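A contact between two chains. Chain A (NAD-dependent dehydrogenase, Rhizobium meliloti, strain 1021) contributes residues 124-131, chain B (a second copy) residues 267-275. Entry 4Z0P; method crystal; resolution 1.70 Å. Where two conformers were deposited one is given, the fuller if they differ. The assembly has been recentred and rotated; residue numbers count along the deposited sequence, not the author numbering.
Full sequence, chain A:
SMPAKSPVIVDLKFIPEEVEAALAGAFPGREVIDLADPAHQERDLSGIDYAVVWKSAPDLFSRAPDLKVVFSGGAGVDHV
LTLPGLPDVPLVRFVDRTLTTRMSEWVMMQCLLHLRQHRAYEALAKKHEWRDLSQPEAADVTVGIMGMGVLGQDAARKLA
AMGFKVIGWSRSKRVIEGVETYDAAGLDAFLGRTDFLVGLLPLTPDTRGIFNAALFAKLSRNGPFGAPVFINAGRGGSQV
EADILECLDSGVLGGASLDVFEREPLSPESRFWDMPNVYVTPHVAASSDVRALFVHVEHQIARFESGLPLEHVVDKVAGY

Chain A, residues 124-131: LAKKHEWR
Chain B 267-275: SPESRFWDM

Where a helix ends, a single residue can carry much of a contact; in this pairing of two dehydrogenase copies it is His A128, the first residue after the helix to leave helical phi/psi. In chain A the helix that begins earlier in the chain runs through Lys A126. Lys A127 (phi/psi -87/1) leads into His A128, whose positive phi (56/40) completes a Schellman motif: Glu A129 N bonds to Leu A124 O (3.0 Å) and His A128 N to Ala A125 O (2.9 Å). The chain then extends, with Glu A129 at -110/120, Trp A130 at -88/115 and Arg A131 at -151/120. In chain B, a type I turn spans Ser B267 to Ser B270, with Pro B268 at -60/-20 and Glu B269 at -87/-1, closed by Ser B270 N to Ser B267 O at 3.0 Å. After Ser B270 (-63/140), residues 271-273 take helical angles. The register pairs Ala A125 with Trp B273 (CA to CA 5.4 Å) and His A128 with Pro B268 (CA to CA 5.1 Å), so the two stretches run in opposite senses.

Trp B273, buried and with CA-to-CB directed toward chain A, adopts chi1 -60° (m) and chi2 110°. Trp B273 NE1 donates to Ser B267 O at 2.8 Å, which ties the ring to the turn. Ala A125 suits the close approach because its methyl is small: Ala A125 CA lies 3.5 Å and Ala A125 CB 3.7 Å from Trp B273 CE3. Farther along the indole, Trp B273 CH2 meets Trp A130 CB at 4.1 Å, at the edge of the Trp A130 ring; Trp A130 has chi1 179° (t) and chi2 -81°.

His A128 has chi1 -61° (m) and chi2 -154°. Its ring forms an offset stack on the five-membered ring of Trp B273, centroids 4.5 Å apart and planes at 19°. Two CH-pi contacts reinforce it: His A128 CA sits 3.8 Å from the centroid of that Trp B273 ring, and Trp B273 CB 3.7 Å from the His A128 ring centroid. At the ring edge, His A128 ND1 donates to Pro B268 O at 2.7 Å and His A128 NE2, weakly, to Asp B274 OD1 at 2.9 Å. Imidazole thus offers a flat face and two polar edge atoms at once.

Asp B274 has chi1 -67° (m) and chi2 -30°. One water donates both to Asp B274 OD1, its oxygen 2.9 Å away, and to Lys A126 O, 2.7 Å away. Together the stretches bury 409 Å².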

# COMPACT_ATOMS: atom_id res chain seq x y z
N LEU A 124 -8.20 12.61 12.90
CA LEU A 124 -9.61 13.00 12.73
C LEU A 124 -10.55 11.94 13.31
O LEU A 124 -11.48 12.27 14.08
CB LEU A 124 -9.92 13.26 11.28
CG LEU A 124 -9.31 14.54 10.70
CD1 LEU A 124 -9.27 14.46 9.18
CD2 LEU A 124 -10.06 15.79 11.16
N ALA A 125 -10.27 10.68 13.03
CA ALA A 125 -11.09 9.59 13.56
C ALA A 125 -11.08 9.56 15.10
O ALA A 125 -12.11 9.33 15.72
CB ALA A 125 -10.66 8.26 12.97
N LYS A 126 -9.92 9.82 15.71
CA LYS A 126 -9.82 9.88 17.17
C LYS A 126 -10.76 10.94 17.76
O LYS A 126 -11.29 10.77 18.84
CB LYS A 126 -8.36 10.13 17.59
CG LYS A 126 -8.09 9.89 19.05
CD LYS A 126 -6.60 9.72 19.32
CE LYS A 126 -6.33 9.03 20.65
NZ LYS A 126 -6.55 9.92 21.82
N LYS A 127 -10.97 12.04 17.04
CA LYS A 127 -11.88 13.11 17.44
C LYS A 127 -13.32 12.86 17.00
O LYS A 127 -14.18 13.69 17.24
CB LYS A 127 -11.38 14.45 16.87
CG LYS A 127 -10.06 14.86 17.48
CD LYS A 127 -9.68 16.29 17.16
CE LYS A 127 -9.42 16.47 15.69
N HIS A 128 -13.57 11.74 16.34
CA HIS A 128 -14.86 11.41 15.72
C HIS A 128 -15.31 12.50 14.73
O HIS A 128 -16.49 12.87 14.68
CB HIS A 128 -15.92 11.18 16.79
CG HIS A 128 -15.65 10.06 17.73
ND1 HIS A 128 -16.66 9.38 18.38
CD2 HIS A 128 -14.49 9.49 18.16
CE1 HIS A 128 -16.14 8.46 19.17
NE2 HIS A 128 -14.83 8.51 19.06
N GLU A 129 -14.35 13.02 13.97
CA GLU A 129 -14.53 14.13 13.08
C GLU A 129 -14.45 13.65 11.64
O GLU A 129 -13.45 13.10 11.25
CB GLU A 129 -13.48 15.21 13.34
CG GLU A 129 -13.63 16.43 12.45
CD GLU A 129 -12.64 17.53 12.77
OE1 GLU A 129 -11.94 17.44 13.82
OE2 GLU A 129 -12.59 18.47 11.95
N TRP A 130 -15.54 13.85 10.88
CA TRP A 130 -15.56 13.54 9.45
C TRP A 130 -15.07 14.76 8.71
O TRP A 130 -15.73 15.80 8.72
CB TRP A 130 -17.00 13.25 9.06
CG TRP A 130 -17.28 12.93 7.61
CD1 TRP A 130 -17.42 13.82 6.57
CD2 TRP A 130 -17.50 11.63 7.07
NE1 TRP A 130 -17.73 13.14 5.41
CE2 TRP A 130 -17.80 11.80 5.70
CE3 TRP A 130 -17.49 10.33 7.62
CZ2 TRP A 130 -18.08 10.71 4.86
CZ3 TRP A 130 -17.77 9.25 6.78
CH2 TRP A 130 -18.07 9.44 5.42
N ARG A 131 -13.94 14.64 8.04
CA ARG A 131 -13.40 15.72 7.25
C ARG A 131 -12.58 15.21 6.10
O ARG A 131 -11.53 14.64 6.30
CB ARG A 131 -12.53 16.65 8.13
CG ARG A 131 -12.02 17.87 7.44
CD ARG A 131 -11.15 18.72 8.38
NE ARG A 131 -10.36 19.67 7.61
CZ ARG A 131 -9.17 20.16 7.97
NH1 ARG A 131 -8.55 21.03 7.16
NH2 ARG A 131 -8.57 19.80 9.11
N SER B 267 -22.04 9.42 11.89
CA SER B 267 -22.38 10.01 13.17
C SER B 267 -21.17 10.07 14.10
O SER B 267 -20.43 9.09 14.21
CB SER B 267 -23.44 9.18 13.88
OG SER B 267 -23.67 9.71 15.17
N PRO B 268 -20.99 11.19 14.82
CA PRO B 268 -19.95 11.20 15.86
C PRO B 268 -20.14 10.16 16.94
O PRO B 268 -19.18 9.85 17.64
CB PRO B 268 -20.05 12.60 16.46
CG PRO B 268 -20.80 13.42 15.46
CD PRO B 268 -21.66 12.50 14.68
N GLU B 269 -21.37 9.63 17.09
CA GLU B 269 -21.65 8.63 18.12
C GLU B 269 -21.37 7.19 17.64
O GLU B 269 -21.52 6.24 18.40
CB GLU B 269 -23.10 8.78 18.59
CG GLU B 269 -23.47 10.20 19.00
CD GLU B 269 -22.52 10.78 20.02
OE1 GLU B 269 -22.15 10.06 20.97
OE2 GLU B 269 -22.14 11.97 19.89
N SER B 270 -20.94 7.02 16.39
CA SER B 270 -20.70 5.68 15.84
C SER B 270 -19.59 4.97 16.58
O SER B 270 -18.57 5.56 16.91
CB SER B 270 -20.33 5.74 14.34
OG SER B 270 -20.07 4.43 13.82
N ARG B 271 -19.78 3.67 16.82
CA ARG B 271 -18.70 2.84 17.35
C ARG B 271 -17.50 2.72 16.41
O ARG B 271 -16.41 2.41 16.88
CB ARG B 271 -19.23 1.45 17.67
CG ARG B 271 -20.16 1.43 18.89
CD ARG B 271 -20.54 -0.00 19.22
NE ARG B 271 -19.34 -0.77 19.55
CZ ARG B 271 -19.20 -2.09 19.41
NH1 ARG B 271 -20.17 -2.84 18.92
NH2 ARG B 271 -18.05 -2.66 19.76
N PHE B 272 -17.69 2.93 15.11
CA PHE B 272 -16.62 2.63 14.15
C PHE B 272 -15.37 3.48 14.40
O PHE B 272 -14.28 3.02 14.13
CB PHE B 272 -17.08 2.81 12.71
CG PHE B 272 -18.01 1.74 12.22
CD1 PHE B 272 -17.64 0.40 12.23
CD2 PHE B 272 -19.23 2.08 11.70
CE1 PHE B 272 -18.48 -0.56 11.75
CE2 PHE B 272 -20.11 1.12 11.23
CZ PHE B 272 -19.74 -0.21 11.27
N TRP B 273 -15.53 4.71 14.88
CA TRP B 273 -14.40 5.60 15.08
C TRP B 273 -13.34 5.02 16.01
O TRP B 273 -12.15 5.29 15.84
CB TRP B 273 -14.84 6.94 15.64
CG TRP B 273 -15.80 7.76 14.78
CD1 TRP B 273 -17.12 8.00 15.05
CD2 TRP B 273 -15.50 8.47 13.59
NE1 TRP B 273 -17.65 8.82 14.10
CE2 TRP B 273 -16.69 9.13 13.18
CE3 TRP B 273 -14.35 8.62 12.81
CZ2 TRP B 273 -16.75 9.92 12.04
CZ3 TRP B 273 -14.41 9.43 11.68
CH2 TRP B 273 -15.59 10.07 11.30
N ASP B 274 -13.77 4.28 17.03
CA ASP B 274 -12.88 3.81 18.11
C ASP B 274 -12.55 2.32 18.05
O ASP B 274 -11.93 1.82 18.99
CB ASP B 274 -13.53 4.07 19.47
CG ASP B 274 -13.66 5.55 19.81
OD1 ASP B 274 -12.84 6.37 19.36
OD2 ASP B 274 -14.59 5.88 20.58
N MET B 275 -12.93 1.61 17.00
CA MET B 275 -12.71 0.18 17.03
C MET B 275 -11.33 -0.20 16.62
O MET B 275 -10.79 0.36 15.68
CB MET B 275 -13.75 -0.51 16.24
CG MET B 275 -14.99 -0.55 17.07
SD MET B 275 -16.29 -1.03 16.01
CE MET B 275 -16.07 -2.81 16.12
O HOH W 1 -11.28 8.59 20.46